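Local atomic coordinates of trehalose-6-phosphate phosphatase-related protein (Thermoplasma acidophilum, PDB entry 1U02), a protein that removes the phosphate from trehalose 6-phosphate, with magnesium as cofactor, to give free trehalose in the trehalose biosynthesis pathway. Residues A[67-70]-A[75-78]. Sequence-based numbering, arbitrary orientation.
Sequences GACS and QIVY
Ser-70 and Val-77 face each other as an antiparallel hydrogen-bonded pair. Ser-70 N donates to Val-77 O at 2.8 Å, and Val-77 N returns the bond to Ser-70 O at 2.7 Å. Both bonds are nearly straight, with N-H...O angles of 170° and 169°. Beside this pair, Cys-69 CA lies 3.4 Å from Val-77 O, a CA-H...O contact.

Ser-70 and Val-77 put their side chains on one face of the sheet. Cys-69 and Tyr-78, an antiparallel non-hydrogen-bonded pair, put theirs on the opposite face, where the thiol of Cys-69 carries the side-chain packing. Its SG stands anti to the backbone N (chi1 -171°), which carries the sulfur along the strand toward Ile-76. There it meets Ile-76 CG2 at 3.4 Å. The same sulfur approaches the Tyr-78 ring obliquely, 4.3 Å from the ring centroid, a sulfur-aromatic contact. It is nearest the CD1-CE1 side of the ring, with SG to CD1 at 3.8 Å. Ile-76 CG2 also lies over one face of this ring, displaced toward the rim.

The two strands, 69-72 and 75-78, make a beta hairpin at one edge of the mixed central sheet of this HAD-superfamily phosphatase. Strand 75-78 is the outermost strand there, and 69-72 pairs on its other side with 61-64. On that side Ala-68 and Cys-69 both face Cys-64, a classic beta bulge.

Further out, Ser-70 OG is hydrogen-bonded to Asn-79 OD1, just past the second strand, while Ala-68 shares a backbone hydrogen bond with Asn-79 and its O also accepts one from Ser-82 OG.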
ATOM      1  N   GLY A  67      -0.526  -7.526   1.836  1.00 13.75           N
ATOM      2  CA  GLY A  67      -1.052  -8.882   1.813  1.00 15.06           C
ATOM      3  C   GLY A  67      -1.323  -9.561   3.147  1.00 14.83           C
ATOM      4  O   GLY A  67      -1.949 -10.618   3.170  1.00 13.81           O
ATOM      5  N   ALA A  68      -0.881  -8.973   4.258  1.00 14.24           N
ATOM      6  CA  ALA A  68      -1.097  -9.593   5.567  1.00 13.51           C
ATOM      7  C   ALA A  68      -2.569  -9.664   5.971  1.00 14.60           C
ATOM      8  O   ALA A  68      -2.973 -10.554   6.718  1.00 15.06           O
ATOM      9  CB  ALA A  68      -0.304  -8.850   6.640  1.00 13.46           C
ATOM     10  N   CYS A  69      -3.366  -8.724   5.485  1.00 13.91           N
ATOM     11  CA  CYS A  69      -4.784  -8.687   5.812  1.00 17.17           C
ATOM     12  C   CYS A  69      -5.558  -8.120   4.638  1.00 16.84           C
ATOM     13  O   CYS A  69      -5.082  -7.219   3.953  1.00 19.49           O
ATOM     14  CB  CYS A  69      -5.009  -7.811   7.052  1.00 20.72           C
ATOM     15  SG  CYS A  69      -6.673  -7.872   7.750  1.00 31.55           S
ATOM     16  N   SER A  70      -6.750  -8.653   4.405  1.00 15.63           N
ATOM     17  CA  SER A  70      -7.597  -8.183   3.318  1.00 14.20           C
ATOM     18  C   SER A  70      -8.956  -7.839   3.895  1.00 14.62           C
ATOM     19  O   SER A  70      -9.302  -8.279   4.996  1.00 16.34           O
ATOM     20  CB  SER A  70      -7.782  -9.276   2.259  1.00 15.59           C
ATOM     21  OG  SER A  70      -6.541  -9.729   1.758  1.00 15.60           O
ATOM     22  N   GLN A  75     -15.524  -7.928   5.301  1.00 14.47           N
ATOM     23  CA  GLN A  75     -14.893  -8.755   6.318  1.00 14.47           C
ATOM     24  C   GLN A  75     -13.374  -8.598   6.400  1.00 14.50           C
ATOM     25  O   GLN A  75     -12.669  -8.670   5.390  1.00 11.87           O
ATOM     26  CB  GLN A  75     -15.249 -10.224   6.072  1.00 16.34           C
ATOM     27  CG  GLN A  75     -14.715 -11.196   7.108  1.00 16.59           C
ATOM     28  CD  GLN A  75     -15.187 -12.621   6.856  1.00 18.98           C
ATOM     29  OE1 GLN A  75     -15.302 -13.055   5.708  1.00 21.24           O
ATOM     30  NE2 GLN A  75     -15.450 -13.358   7.929  1.00 20.93           N
ATOM     31  N   ILE A  76     -12.881  -8.374   7.614  1.00 13.45           N
ATOM     32  CA  ILE A  76     -11.448  -8.254   7.846  1.00 14.92           C
ATOM     33  C   ILE A  76     -10.933  -9.692   7.859  1.00 16.51           C
ATOM     34  O   ILE A  76     -11.242 -10.469   8.765  1.00 17.47           O
ATOM     35  CB  ILE A  76     -11.138  -7.589   9.210  1.00 13.41           C
ATOM     36  CG1 ILE A  76     -11.725  -6.175   9.251  1.00 16.24           C
ATOM     37  CG2 ILE A  76      -9.637  -7.542   9.439  1.00 14.44           C
ATOM     38  CD1 ILE A  76     -11.210  -5.259   8.147  1.00 18.53           C
ATOM     39  N   VAL A  77     -10.166 -10.041   6.835  1.00 16.55           N
ATOM     40  CA  VAL A  77      -9.618 -11.379   6.705  1.00 18.15           C
ATOM     41  C   VAL A  77      -8.102 -11.378   6.847  1.00 17.51           C
ATOM     42  O   VAL A  77      -7.394 -10.852   5.987  1.00 16.10           O
ATOM     43  CB  VAL A  77      -9.974 -11.991   5.329  1.00 18.37           C
ATOM     44  CG1 VAL A  77      -9.351 -13.375   5.192  1.00 19.33           C
ATOM     45  CG2 VAL A  77     -11.488 -12.059   5.168  1.00 18.91           C
ATOM     46  N   TYR A  78      -7.608 -11.958   7.936  1.00 18.55           N
ATOM     47  CA  TYR A  78      -6.172 -12.048   8.156  1.00 18.74           C
ATOM     48  C   TYR A  78      -5.647 -13.182   7.290  1.00 19.92           C
ATOM     49  O   TYR A  78      -6.229 -14.268   7.247  1.00 20.72           O
ATOM     50  CB  TYR A  78      -5.878 -12.340   9.626  1.00 18.36           C
ATOM     51  CG  TYR A  78      -6.267 -11.209  10.538  1.00 20.12           C
ATOM     52  CD1 TYR A  78      -5.483 -10.061  10.624  1.00 17.78           C
ATOM     53  CD2 TYR A  78      -7.437 -11.269  11.294  1.00 18.77           C
ATOM     54  CE1 TYR A  78      -5.851  -9.000  11.439  1.00 21.35           C
ATOM     55  CE2 TYR A  78      -7.815 -10.210  12.115  1.00 21.68           C
ATOM     56  CZ  TYR A  78      -7.018  -9.080  12.183  1.00 20.81           C
ATOM     57  OH  TYR A  78      -7.381  -8.028  12.993  1.00 25.24           O
TER